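Local coordinates for G protein alpha subunit (Entamoeba histolytica, PDB 4FID) that binds guanine nucleotides as the alpha subunit of a heterotrimeric G protein and probably acts as a transducer in transmembrane signalling, at residues 236-241 / 261-266; 193-198 / 242-247; 212-217 / 272-277; 187-192 / 230-235. One frame throughout, in Å; residues are numbered along the deposited sequence. Where two conformers were deposited one is given.

All four contacts lie in the Ras-like part of the protein, on and beneath the strands that lead to GDP. Contact 4 pairs strands 187-193 and 230-236, whose ends continue directly into the segments of contacts 2 and 1. N236 joins those ends: its N lies 2.6 Å from T192 O and its O 2.9 Å from L194 N, both probable hydrogen bonds. Contact 1 holds N236 and D239, which hydrogen-bond the guanine base; the side chain of A195 in contact 2 is about 8 Å from GDP. Contact 3 packs helices beneath contact 4, the two contact centres about 12 Å apart, and meets contact 2 through a probable hydrogen bond of E196 OE2 with S213 OG.

Contact 1 (236-241 / 261-266); sequences NKMDLF and DNAVMG. With GDP (guanosine-5'-diphosphate), chain C.
F241 and M238 lean on the first turn of helix 263-275 from the helix that opens within the NKxD motif of the GTPase fold, here N236 to D239. In F241 the CB already points at segment 261-266, and CG stands anti to the backbone N (chi1 177°), continuing toward that segment. Within the ring CD1 lies on the side of L194 O, while CD2 and CE2 turn an edge to A263 O, which sits in the ring plane 3.5 Å from CE2. At the tip, F241 CZ ends against the backbone of the partner helix, 3.9 Å from G266 C. M238, a selenomethionine modelled in two conformers, places CE in one of them 4.0 Å from A263 CB.

The end of strand 230-236 and the start of the helix, N236, K237 and D239, hold GDP. N236 ND2 donates to N7 of the base, and its OD1 is held by T307 and A309. The extended chain of K237 lies over one face of the guanine, with CG 3.7 Å from C5 of GDP, and its NZ bonds to E15 O and forms a salt bridge with D117. D239 reads the far rim of the base: OD2 accepts from N2 of GDP at 3.2 Å and OD1 from N1. The partner helix has a side-chain N-cap at its own start. There N262 OD1 takes a nearly straight bond (169°) from M265 N at 3.0 Å, the donor standing well above the carbonyl plane, and a weak second one from V264 N.

Contact 2 (193-198 / 242-247); sequences SLAEYD and EEKLTK
K244 reaches from helix 238-247 across Y197 to the loop that follows strand 187-193, and it has more surface buried here than any other residue of the two segments. Its CG is anti to the backbone N (chi1 -178°) and the rest of the chain is extended, which sends the ammonium group the full length of the side chain. On the way CG passes 3.5 Å from Y197 OH. Further out, K244 CD comes 4.1 Å from A195 CB. At the tip NZ donates to A195 O at 2.6 Å, nearly along the C=O axis. The same K244 NZ forms a salt bridge with D198 OD2 at 2.8 Å, meeting that oxygen on its syn side, 30° out of the carboxylate plane.

Y197 runs past K244 in the opposite direction, its CB pointing toward the helix. Its other neighbour is L245, whose CD1 lies 3.6 Å from Y197 CZ. The tyrosine hydroxyl is bonded beyond the contact to V248 O, just past the helix segment, and the ring also meets F241 with their planes about 90° apart. K244 NZ is 5.6 Å from the centroid of the Y197 ring, at most a weak cation-pi attraction. The ammonium group is probably neutralised largely by D198, while A195 O takes up a further N-H; together they tie the loop beside the nucleotide-binding turn to helix 238-247.

Contact 3 (212-217 / 272-277); sequences ESIAVF and QLFTGK
S213 begins the contact on helix 209-222 with its CB, which lies at the edge of the F274 ring, 3.9 Å from CE2. Its hydroxyl is engaged elsewhere, with E196 OE2, R209 O and S13 OG, so that across this contact S213 acts through carbon alone.

I214 follows and covers the ring. CG1, anti to the carbonyl carbon (chi1 -75°), rests over the centre of one F274 face, 3.6 Å above the plane and 9° off the ring normal, a CH-pi contact. The branch continues to CD1, which touches L273 CB at 4.0 Å and lies 3.9 Å from L273 O.

One turn further on, F217 adds a second contact on the same rim that S213 meets: its CB is 4.0 Å from F274 CD2, near the ring plane. The F217 ring turns an edge to F274 O, with CE2 the nearest atom. That carbonyl also accepts from K218 NZ. Beyond it, F217 CZ approaches T275 CG2 at 4.3 Å, close to the point where G276 ends the helix with a positive phi.

F274 is therefore wedged among three residues of the neighbouring helix, while it also touches F190 and T192 of the sheet below. Two helices packed side by side over one face of a central beta sheet belong to the layered alpha/beta architecture of Ras-like GTPase domains.

Contact 4 (187-192 / 230-235); sequences CAIFVT and VKLIFL
Backbone hydrogen bonds join A188 to V230 and then alternate along two parallel neighbouring strands in the middle of the Ras-like sheet. A188 N, F190 N and T192 N donate to V230 O, L232 O and F234 O, while L232 N and F234 N return bonds to A188 O and F190 O. The longest of the five, from L232 N to A188 O, measures 3.1 Å. The strand axes differ by 22°, and CA-H...O contacts such as I233 CA to F190 O (3.2 Å) fill in between.

Apolar contacts line both faces. On the face of I189 and F234, I189 CG2 sits over the centre of the F234 ring, 3.7 Å above its plane, in a CH-pi contact, and C187 SG touches L232 CD1 at 4.1 Å. On the other face, T192 and L235 lie side by side, with CG2 and CD2 3.7 Å apart, beneath helix 263-275.

I189 and V191 turn their own backbone groups to strand 6-12, and K231 NZ is held by A229 O and L226 O. These peptide groups are thus paired between strands, and the side chains that meet the flanking helices are mostly apolar, as expected around a beta-alpha-beta crossover through helix 209-222.

Contact 1 (236-241 / 261-266)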
loop_
_atom_site.group_PDB
_atom_site.type_symbol
_atom_site.label_atom_id
_atom_site.label_comp_id
_atom_site.label_asym_id
_atom_site.label_seq_id
_atom_site.Cartn_x
_atom_site.Cartn_y
_atom_site.Cartn_z
ATOM N N ASN A 236 4.867 -2.536 5.559
ATOM C CA ASN A 236 3.648 -2.944 4.887
ATOM C C ASN A 236 3.896 -3.860 3.702
ATOM O O ASN A 236 5.025 -3.938 3.169
ATOM C CB ASN A 236 2.879 -1.709 4.437
ATOM C CG ASN A 236 1.458 -2.019 4.068
ATOM O OD1 ASN A 236 0.786 -2.798 4.750
ATOM N ND2 ASN A 236 0.976 -1.393 2.989
ATOM N N LYS A 237 2.836 -4.559 3.306
ATOM C CA LYS A 237 2.883 -5.494 2.181
ATOM C C LYS A 237 3.704 -6.723 2.508
ATOM O O LYS A 237 4.420 -7.237 1.655
ATOM C CB LYS A 237 3.403 -4.813 0.911
ATOM C CG LYS A 237 2.591 -3.545 0.538
ATOM C CD LYS A 237 2.961 -3.036 -0.851
ATOM C CE LYS A 237 2.039 -1.921 -1.311
ATOM N NZ LYS A 237 2.442 -1.388 -2.638
HETATM N N MSE A 238 3.570 -7.193 3.748
HETATM C CA MSE A 238 4.281 -8.386 4.188
HETATM C C MSE A 238 3.893 -9.603 3.328
HETATM O O MSE A 238 4.738 -10.460 3.018
HETATM C CB MSE A 238 4.054 -8.641 5.689
HETATM C CG MSE A 238 4.708 -9.923 6.225
HETATM SE SE MSE A 238 6.657 -9.890 6.509
HETATM C CE MSE A 238 6.860 -11.608 7.429
ATOM N N ASP A 239 2.639 -9.664 2.913
ATOM C CA ASP A 239 2.184 -10.729 2.007
ATOM C C ASP A 239 2.964 -10.739 0.685
ATOM O O ASP A 239 3.510 -11.786 0.281
ATOM C CB ASP A 239 0.654 -10.653 1.751
ATOM C CG ASP A 239 0.165 -9.232 1.342
ATOM O OD1 ASP A 239 0.728 -8.208 1.811
ATOM O OD2 ASP A 239 -0.814 -9.153 0.555
ATOM N N LEU A 240 3.028 -9.568 0.038
ATOM C CA LEU A 240 3.715 -9.403 -1.239
ATOM C C LEU A 240 5.184 -9.702 -1.082
ATOM O O LEU A 240 5.807 -10.296 -1.961
ATOM C CB LEU A 240 3.527 -7.988 -1.780
ATOM C CG LEU A 240 2.081 -7.679 -2.189
ATOM C CD1 LEU A 240 1.935 -6.267 -2.777
ATOM C CD2 LEU A 240 1.579 -8.750 -3.176
ATOM N N PHE A 241 5.734 -9.297 0.054
ATOM C CA PHE A 241 7.143 -9.508 0.327
ATOM C C PHE A 241 7.517 -11.003 0.465
ATOM O O PHE A 241 8.503 -11.441 -0.108
ATOM C CB PHE A 241 7.531 -8.696 1.563
ATOM C CG PHE A 241 8.954 -8.873 1.992
ATOM C CD1 PHE A 241 9.988 -8.353 1.230
ATOM C CD2 PHE A 241 9.253 -9.541 3.183
ATOM C CE1 PHE A 241 11.326 -8.508 1.641
ATOM C CE2 PHE A 241 10.576 -9.711 3.601
ATOM C CZ PHE A 241 11.617 -9.191 2.826
ATOM N N ASP A 261 15.132 -17.577 2.303
ATOM C CA ASP A 261 13.703 -17.567 2.016
ATOM C C ASP A 261 12.845 -17.091 3.193
ATOM O O ASP A 261 11.625 -16.881 3.038
ATOM C CB ASP A 261 13.272 -18.987 1.618
ATOM C CG ASP A 261 11.988 -19.005 0.807
ATOM O OD1 ASP A 261 11.466 -17.899 0.518
ATOM O OD2 ASP A 261 11.506 -20.114 0.459
ATOM N N ASN A 262 13.479 -16.934 4.360
ATOM C CA ASN A 262 12.775 -16.591 5.600
ATOM C C ASN A 262 12.277 -15.130 5.671
ATOM O O ASN A 262 13.045 -14.190 5.919
ATOM C CB ASN A 262 13.651 -16.958 6.803
ATOM C CG ASN A 262 12.944 -16.776 8.135
ATOM O OD1 ASN A 262 12.120 -15.876 8.306
ATOM N ND2 ASN A 262 13.284 -17.624 9.096
ATOM N N ALA A 263 10.980 -14.952 5.472
ATOM C CA ALA A 263 10.412 -13.633 5.323
ATOM C C ALA A 263 10.496 -12.832 6.617
ATOM O O ALA A 263 10.489 -11.583 6.596
ATOM C CB ALA A 263 8.971 -13.725 4.838
ATOM N N VAL A 264 10.569 -13.537 7.742
ATOM C CA VAL A 264 10.674 -12.861 9.025
ATOM C C VAL A 264 12.066 -12.268 9.191
ATOM O O VAL A 264 12.229 -11.066 9.452
ATOM C CB VAL A 264 10.337 -13.785 10.201
ATOM C CG1 VAL A 264 11.024 -13.305 11.476
ATOM C CG2 VAL A 264 8.838 -13.814 10.399
HETATM N N MSE A 265 13.067 -13.116 9.018
HETATM C CA MSE A 265 14.438 -12.670 9.129
HETATM C C MSE A 265 14.726 -11.567 8.108
HETATM O O MSE A 265 15.451 -10.601 8.426
HETATM C CB MSE A 265 15.398 -13.837 8.938
HETATM C CG MSE A 265 15.443 -14.811 10.110
HETATM SE SE MSE A 265 16.910 -16.093 9.903
HETATM C CE MSE A 265 16.473 -16.854 8.171
ATOM N N GLY A 266 14.152 -11.710 6.901
ATOM C CA GLY A 266 14.351 -10.735 5.841
ATOM C C GLY A 266 13.700 -9.385 6.139
ATOM O O GLY A 266 14.219 -8.323 5.785
HETATM P PB GDP C . -0.045 5.814 -1.059
HETATM O O1B GDP C . -1.266 6.614 -1.440
HETATM O O2B GDP C . 1.149 6.341 -1.820
HETATM O O3B GDP C . 0.169 5.994 0.423
HETATM O O3A GDP C . -0.207 4.231 -1.407
HETATM P PA GDP C . -1.618 3.499 -1.761
HETATM O O1A GDP C . -2.450 3.262 -0.517
HETATM O O2A GDP C . -2.413 4.292 -2.783
HETATM O "O5'" GDP C . -1.165 2.096 -2.431
HETATM C "C5'" GDP C . -1.589 1.764 -3.757
HETATM C "C4'" GDP C . -1.788 0.254 -3.956
HETATM O "O4'" GDP C . -1.081 -0.529 -2.984
HETATM C "C3'" GDP C . -3.259 -0.160 -3.886
HETATM O "O3'" GDP C . -3.626 -0.847 -5.100
HETATM C "C2'" GDP C . -3.353 -1.071 -2.670
HETATM O "O2'" GDP C . -4.345 -2.098 -2.853
HETATM C "C1'" GDP C . -1.921 -1.598 -2.536
HETATM N N9 GDP C . -1.586 -2.042 -1.150
HETATM C C8 GDP C . -1.405 -1.281 -0.048
HETATM N N7 GDP C . -1.104 -2.048 1.036
HETATM C C5 GDP C . -1.085 -3.331 0.632
HETATM C C6 GDP C . -0.846 -4.660 1.253
HETATM O O6 GDP C . -0.572 -4.769 2.462
HETATM N N1 GDP C . -0.935 -5.751 0.484
HETATM C C2 GDP C . -1.218 -5.676 -0.832
HETATM N N2 GDP C . -1.277 -6.821 -1.548
HETATM N N3 GDP C . -1.447 -4.501 -1.473
HETATM C C4 GDP C . -1.396 -3.321 -0.807
#

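Contact 2 (193-198 / 242-247)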
loop_
_atom_site.group_PDB
_atom_site.type_symbol
_atom_site.label_atom_id
_atom_site.label_comp_id
_atom_site.label_asym_id
_atom_site.label_seq_id
_atom_site.Cartn_x
_atom_site.Cartn_y
_atom_site.Cartn_z
ATOM N N SER A 193 6.832 0.056 2.181
ATOM C CA SER A 193 6.553 -1.167 1.474
ATOM C C SER A 193 7.767 -2.060 1.578
ATOM O O SER A 193 8.869 -1.660 1.220
ATOM C CB SER A 193 6.281 -0.844 0.006
ATOM O OG SER A 193 5.909 -2.005 -0.713
ATOM N N LEU A 194 7.567 -3.282 2.059
ATOM C CA LEU A 194 8.669 -4.226 2.123
ATOM C C LEU A 194 9.015 -4.715 0.729
ATOM O O LEU A 194 10.162 -5.062 0.449
ATOM C CB LEU A 194 8.324 -5.409 3.027
ATOM C CG LEU A 194 8.501 -5.173 4.530
ATOM C CD1 LEU A 194 7.880 -6.306 5.325
ATOM C CD2 LEU A 194 9.978 -5.044 4.830
ATOM N N ALA A 195 8.027 -4.742 -0.157
ATOM C CA ALA A 195 8.258 -5.369 -1.452
ATOM C C ALA A 195 9.055 -4.493 -2.434
ATOM O O ALA A 195 9.301 -4.900 -3.565
ATOM C CB ALA A 195 6.948 -5.846 -2.064
ATOM N N GLU A 196 9.474 -3.309 -1.990
ATOM C CA GLU A 196 10.200 -2.379 -2.846
ATOM C C GLU A 196 11.713 -2.514 -2.712
ATOM O O GLU A 196 12.453 -1.713 -3.284
ATOM C CB GLU A 196 9.786 -0.925 -2.556
ATOM C CG GLU A 196 10.355 -0.377 -1.233
ATOM C CD GLU A 196 10.010 1.103 -0.945
ATOM O OE1 GLU A 196 9.074 1.670 -1.565
ATOM O OE2 GLU A 196 10.684 1.690 -0.070
ATOM N N TYR A 197 12.179 -3.512 -1.964
ATOM C CA TYR A 197 13.624 -3.666 -1.740
ATOM C C TYR A 197 14.462 -3.784 -3.025
ATOM O O TYR A 197 15.651 -3.518 -3.006
ATOM C CB TYR A 197 13.926 -4.854 -0.820
ATOM C CG TYR A 197 13.550 -6.181 -1.418
ATOM C CD1 TYR A 197 14.442 -6.883 -2.219
ATOM C CD2 TYR A 197 12.291 -6.729 -1.195
ATOM C CE1 TYR A 197 14.094 -8.100 -2.778
ATOM C CE2 TYR A 197 11.934 -7.945 -1.745
ATOM C CZ TYR A 197 12.843 -8.622 -2.529
ATOM O OH TYR A 197 12.483 -9.825 -3.062
ATOM N N ASP A 198 13.849 -4.165 -4.141
ATOM C CA ASP A 198 14.606 -4.353 -5.378
ATOM C C ASP A 198 14.317 -3.329 -6.467
ATOM O O ASP A 198 14.701 -3.546 -7.608
ATOM C CB ASP A 198 14.318 -5.731 -5.969
ATOM C CG ASP A 198 12.928 -5.825 -6.550
ATOM O OD1 ASP A 198 12.738 -6.576 -7.529
ATOM O OD2 ASP A 198 12.026 -5.133 -6.027
ATOM N N GLU A 242 6.725 -11.770 1.218
ATOM C CA GLU A 242 6.931 -13.220 1.381
ATOM C C GLU A 242 7.116 -13.864 0.017
ATOM O O GLU A 242 8.096 -14.555 -0.240
ATOM C CB GLU A 242 5.692 -13.867 2.027
ATOM C CG GLU A 242 5.877 -14.461 3.423
ATOM C CD GLU A 242 5.304 -15.892 3.566
ATOM O OE1 GLU A 242 4.101 -16.116 3.272
ATOM O OE2 GLU A 242 6.071 -16.795 3.983
ATOM N N GLU A 243 6.133 -13.629 -0.846
ATOM C CA GLU A 243 6.044 -14.243 -2.156
ATOM C C GLU A 243 7.189 -13.767 -3.047
ATOM O O GLU A 243 7.862 -14.570 -3.711
ATOM C CB GLU A 243 4.683 -13.906 -2.782
ATOM C CG GLU A 243 4.508 -14.370 -4.222
ATOM C CD GLU A 243 4.609 -15.889 -4.379
ATOM O OE1 GLU A 243 3.779 -16.620 -3.779
ATOM O OE2 GLU A 243 5.516 -16.353 -5.108
ATOM N N LYS A 244 7.417 -12.455 -3.048
ATOM C CA LYS A 244 8.421 -11.858 -3.919
ATOM C C LYS A 244 9.807 -12.416 -3.637
ATOM O O LYS A 244 10.619 -12.563 -4.544
ATOM C CB LYS A 244 8.424 -10.357 -3.757
ATOM C CG LYS A 244 9.391 -9.654 -4.659
ATOM C CD LYS A 244 8.973 -8.218 -4.798
ATOM C CE LYS A 244 9.744 -7.518 -5.897
ATOM N NZ LYS A 244 9.422 -6.077 -5.862
ATOM N N LEU A 245 10.053 -12.728 -2.371
ATOM C CA LEU A 245 11.318 -13.277 -1.921
ATOM C C LEU A 245 11.687 -14.581 -2.636
ATOM O O LEU A 245 12.874 -14.945 -2.714
ATOM C CB LEU A 245 11.274 -13.482 -0.402
ATOM C CG LEU A 245 12.287 -12.719 0.452
ATOM C CD1 LEU A 245 12.657 -11.375 -0.175
ATOM C CD2 LEU A 245 11.747 -12.535 1.864
ATOM N N THR A 246 10.681 -15.277 -3.163
ATOM C CA THR A 246 10.914 -16.555 -3.837
ATOM C C THR A 246 11.313 -16.393 -5.307
ATOM O O THR A 246 11.875 -17.303 -5.896
ATOM C CB THR A 246 9.684 -17.474 -3.742
ATOM O OG1 THR A 246 8.630 -16.960 -4.574
ATOM C CG2 THR A 246 9.194 -17.556 -2.302
ATOM N N LYS A 247 11.015 -15.238 -5.896
ATOM C CA LYS A 247 11.437 -14.935 -7.267
ATOM C C LYS A 247 12.670 -14.002 -7.305
ATOM O O LYS A 247 13.523 -14.117 -8.182
ATOM C CB LYS A 247 10.291 -14.302 -8.070
ATOM C CG LYS A 247 8.902 -14.913 -7.861
ATOM C CD LYS A 247 7.799 -13.949 -8.354
ATOM C CE LYS A 247 6.377 -14.441 -8.067
ATOM N NZ LYS A 247 5.339 -13.431 -8.456
#

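Contact 3 (212-217 / 272-277)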
loop_
_atom_site.group_PDB
_atom_site.type_symbol
_atom_site.label_atom_id
_atom_site.label_comp_id
_atom_site.label_asym_id
_atom_site.label_seq_id
_atom_site.Cartn_x
_atom_site.Cartn_y
_atom_site.Cartn_z
ATOM N N GLU A 212 15.540 5.983 -0.752
ATOM C CA GLU A 212 14.618 7.102 -0.669
ATOM C C GLU A 212 13.655 6.985 0.546
ATOM O O GLU A 212 13.448 7.966 1.248
ATOM C CB GLU A 212 13.848 7.267 -1.972
ATOM C CG GLU A 212 13.014 8.530 -2.016
ATOM C CD GLU A 212 11.799 8.397 -2.918
ATOM O OE1 GLU A 212 11.071 9.404 -3.074
ATOM O OE2 GLU A 212 11.571 7.291 -3.466
ATOM N N SER A 213 13.078 5.806 0.809
ATOM C CA SER A 213 12.227 5.669 1.994
ATOM C C SER A 213 13.005 5.894 3.269
ATOM O O SER A 213 12.513 6.544 4.194
ATOM C CB SER A 213 11.571 4.297 2.090
ATOM O OG SER A 213 10.920 3.989 0.892
ATOM N N ILE A 214 14.205 5.325 3.325
ATOM C CA ILE A 214 14.992 5.342 4.546
ATOM C C ILE A 214 15.294 6.784 4.934
ATOM O O ILE A 214 15.173 7.164 6.098
ATOM C CB ILE A 214 16.301 4.516 4.402
ATOM C CG1 ILE A 214 15.998 3.010 4.450
ATOM C CG2 ILE A 214 17.322 4.895 5.481
ATOM C CD1 ILE A 214 17.221 2.144 4.166
ATOM N N ALA A 215 15.661 7.594 3.949
ATOM C CA ALA A 215 16.012 8.968 4.218
ATOM C C ALA A 215 14.763 9.763 4.658
ATOM O O ALA A 215 14.852 10.650 5.514
ATOM C CB ALA A 215 16.674 9.581 2.992
ATOM N N VAL A 216 13.600 9.435 4.095
ATOM C CA VAL A 216 12.371 10.040 4.580
ATOM C C VAL A 216 12.204 9.749 6.063
ATOM O O VAL A 216 12.015 10.646 6.871
ATOM C CB VAL A 216 11.134 9.513 3.848
ATOM C CG1 VAL A 216 9.854 9.818 4.669
ATOM C CG2 VAL A 216 11.057 10.073 2.405
ATOM N N PHE A 217 12.278 8.477 6.420
ATOM C CA PHE A 217 12.173 8.096 7.818
ATOM C C PHE A 217 13.197 8.804 8.726
ATOM O O PHE A 217 12.829 9.308 9.782
ATOM C CB PHE A 217 12.257 6.589 7.970
ATOM C CG PHE A 217 12.374 6.141 9.388
ATOM C CD1 PHE A 217 11.270 6.172 10.229
ATOM C CD2 PHE A 217 13.590 5.687 9.884
ATOM C CE1 PHE A 217 11.368 5.750 11.550
ATOM C CE2 PHE A 217 13.707 5.271 11.192
ATOM C CZ PHE A 217 12.591 5.292 12.029
ATOM N N GLN A 272 16.006 -3.172 10.259
ATOM C CA GLN A 272 17.205 -2.684 10.913
ATOM C C GLN A 272 17.951 -1.665 10.064
ATOM O O GLN A 272 18.674 -0.841 10.611
ATOM C CB GLN A 272 18.111 -3.839 11.329
ATOM C CG GLN A 272 17.530 -4.653 12.454
ATOM C CD GLN A 272 18.195 -6.004 12.617
ATOM O OE1 GLN A 272 19.003 -6.406 11.783
ATOM N NE2 GLN A 272 17.880 -6.696 13.698
ATOM N N LEU A 273 17.762 -1.697 8.740
ATOM C CA LEU A 273 18.341 -0.648 7.874
ATOM C C LEU A 273 17.704 0.720 8.077
ATOM O O LEU A 273 18.362 1.721 7.897
ATOM C CB LEU A 273 18.253 -1.012 6.395
ATOM C CG LEU A 273 19.035 -2.243 5.937
ATOM C CD1 LEU A 273 18.778 -2.493 4.465
ATOM C CD2 LEU A 273 20.512 -2.072 6.215
ATOM N N PHE A 274 16.416 0.759 8.423
ATOM C CA PHE A 274 15.727 2.002 8.774
ATOM C C PHE A 274 16.101 2.514 10.167
ATOM O O PHE A 274 16.176 3.715 10.387
ATOM C CB PHE A 274 14.204 1.806 8.761
ATOM C CG PHE A 274 13.601 1.713 7.395
ATOM C CD1 PHE A 274 13.590 0.507 6.707
ATOM C CD2 PHE A 274 13.014 2.829 6.804
ATOM C CE1 PHE A 274 13.028 0.427 5.438
ATOM C CE2 PHE A 274 12.444 2.753 5.527
ATOM C CZ PHE A 274 12.440 1.568 4.853
ATOM N N THR A 275 16.300 1.612 11.118
ATOM C CA THR A 275 16.392 2.035 12.512
ATOM C C THR A 275 17.810 2.161 13.120
ATOM O O THR A 275 17.971 2.749 14.189
ATOM C CB THR A 275 15.429 1.209 13.438
ATOM O OG1 THR A 275 15.795 -0.173 13.434
ATOM C CG2 THR A 275 14.020 1.332 12.947
ATOM N N GLY A 276 18.826 1.633 12.442
ATOM C CA GLY A 276 20.201 1.763 12.905
ATOM C C GLY A 276 20.383 1.470 14.389
ATOM O O GLY A 276 19.983 0.413 14.877
ATOM N N LYS A 277 20.972 2.419 15.114
ATOM C CA LYS A 277 21.239 2.265 16.551
ATOM C C LYS A 277 20.070 2.621 17.479
ATOM O O LYS A 277 20.195 2.491 18.698
ATOM C CB LYS A 277 22.434 3.131 16.976
ATOM C CG LYS A 277 23.663 3.010 16.114
ATOM C CD LYS A 277 24.897 3.498 16.860
ATOM C CE LYS A 277 25.260 2.558 18.014
ATOM N NZ LYS A 277 26.434 3.026 18.813
#

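Contact 4 (187-192 / 230-235)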
loop_
_atom_site.group_PDB
_atom_site.type_symbol
_atom_site.label_atom_id
_atom_site.label_comp_id
_atom_site.label_asym_id
_atom_site.label_seq_id
_atom_site.Cartn_x
_atom_site.Cartn_y
_atom_site.Cartn_z
ATOM N N CYS A 187 1.222 10.944 17.782
ATOM C CA CYS A 187 1.855 9.790 17.180
ATOM C C CYS A 187 2.073 9.971 15.678
ATOM O O CYS A 187 1.191 10.416 14.948
ATOM C CB CYS A 187 1.003 8.549 17.434
ATOM S SG CYS A 187 1.576 7.084 16.579
ATOM N N ALA A 188 3.267 9.625 15.229
ATOM C CA ALA A 188 3.582 9.658 13.819
ATOM C C ALA A 188 3.785 8.220 13.345
ATOM O O ALA A 188 4.612 7.513 13.873
ATOM C CB ALA A 188 4.834 10.488 13.592
ATOM N N ILE A 189 2.999 7.776 12.379
ATOM C CA ILE A 189 3.161 6.433 11.855
ATOM C C ILE A 189 3.817 6.463 10.466
ATOM O O ILE A 189 3.259 7.015 9.518
ATOM C CB ILE A 189 1.805 5.715 11.782
ATOM C CG1 ILE A 189 1.165 5.656 13.175
ATOM C CG2 ILE A 189 1.964 4.311 11.190
ATOM C CD1 ILE A 189 -0.079 4.767 13.257
ATOM N N PHE A 190 5.009 5.883 10.350
ATOM C CA PHE A 190 5.689 5.820 9.060
ATOM C C PHE A 190 5.418 4.476 8.384
ATOM O O PHE A 190 5.711 3.423 8.943
ATOM C CB PHE A 190 7.204 6.049 9.211
ATOM C CG PHE A 190 7.965 5.991 7.911
ATOM C CD1 PHE A 190 7.934 7.060 7.020
ATOM C CD2 PHE A 190 8.715 4.870 7.577
ATOM C CE1 PHE A 190 8.636 7.021 5.813
ATOM C CE2 PHE A 190 9.418 4.812 6.365
ATOM C CZ PHE A 190 9.383 5.897 5.488
ATOM N N VAL A 191 4.851 4.527 7.182
ATOM C CA VAL A 191 4.555 3.333 6.425
ATOM C C VAL A 191 5.563 3.152 5.314
ATOM O O VAL A 191 5.921 4.116 4.608
ATOM C CB VAL A 191 3.166 3.407 5.772
ATOM C CG1 VAL A 191 2.737 2.002 5.250
ATOM C CG2 VAL A 191 2.155 3.971 6.739
ATOM N N THR A 192 6.012 1.910 5.147
ATOM C CA THR A 192 6.911 1.581 4.056
ATOM C C THR A 192 6.589 0.195 3.472
ATOM O O THR A 192 6.108 -0.709 4.160
ATOM C CB THR A 192 8.405 1.692 4.478
ATOM O OG1 THR A 192 9.253 1.627 3.315
ATOM C CG2 THR A 192 8.783 0.571 5.463
ATOM N N VAL A 230 5.177 9.767 19.462
ATOM C CA VAL A 230 5.568 8.359 19.373
ATOM C C VAL A 230 5.830 8.001 17.921
ATOM O O VAL A 230 5.076 8.388 17.031
ATOM C CB VAL A 230 4.463 7.411 19.909
ATOM C CG1 VAL A 230 5.031 6.031 20.171
ATOM C CG2 VAL A 230 3.883 7.952 21.176
ATOM N N LYS A 231 6.888 7.243 17.680
ATOM C CA LYS A 231 7.236 6.857 16.322
ATOM C C LYS A 231 6.984 5.369 16.094
ATOM O O LYS A 231 7.594 4.508 16.748
ATOM C CB LYS A 231 8.701 7.189 16.054
ATOM C CG LYS A 231 9.145 8.568 16.545
ATOM C CD LYS A 231 8.421 9.692 15.814
ATOM C CE LYS A 231 9.197 10.980 15.954
ATOM N NZ LYS A 231 9.567 11.257 17.363
ATOM N N LEU A 232 6.096 5.074 15.155
ATOM C CA LEU A 232 5.767 3.706 14.783
ATOM C C LEU A 232 6.139 3.500 13.336
ATOM O O LEU A 232 6.055 4.431 12.535
ATOM C CB LEU A 232 4.256 3.464 14.922
ATOM C CG LEU A 232 3.720 3.019 16.285
ATOM C CD1 LEU A 232 4.185 3.983 17.379
ATOM C CD2 LEU A 232 2.186 2.865 16.277
ATOM N N ILE A 233 6.519 2.281 12.978
ATOM C CA ILE A 233 6.765 1.966 11.583
ATOM C C ILE A 233 5.907 0.797 11.188
ATOM O O ILE A 233 5.949 -0.240 11.844
ATOM C CB ILE A 233 8.227 1.583 11.326
ATOM C CG1 ILE A 233 9.137 2.766 11.575
ATOM C CG2 ILE A 233 8.419 1.135 9.880
ATOM C CD1 ILE A 233 10.562 2.453 11.235
ATOM N N PHE A 234 5.135 0.948 10.118
ATOM C CA PHE A 234 4.398 -0.186 9.576
ATOM C C PHE A 234 5.169 -0.686 8.379
ATOM O O PHE A 234 5.299 0.000 7.369
ATOM C CB PHE A 234 2.965 0.178 9.149
ATOM C CG PHE A 234 2.006 0.419 10.296
ATOM C CD1 PHE A 234 2.408 0.271 11.617
ATOM C CD2 PHE A 234 0.689 0.804 10.038
ATOM C CE1 PHE A 234 1.519 0.508 12.671
ATOM C CE2 PHE A 234 -0.210 1.036 11.072
ATOM C CZ PHE A 234 0.211 0.887 12.402
ATOM N N LEU A 235 5.710 -1.879 8.505
ATOM C CA LEU A 235 6.399 -2.506 7.401
ATOM C C LEU A 235 5.320 -3.205 6.601
ATOM O O LEU A 235 4.891 -4.319 6.920
ATOM C CB LEU A 235 7.436 -3.488 7.943
ATOM C CG LEU A 235 8.404 -2.749 8.881
ATOM C CD1 LEU A 235 9.075 -3.697 9.895
ATOM C CD2 LEU A 235 9.442 -1.985 8.078
#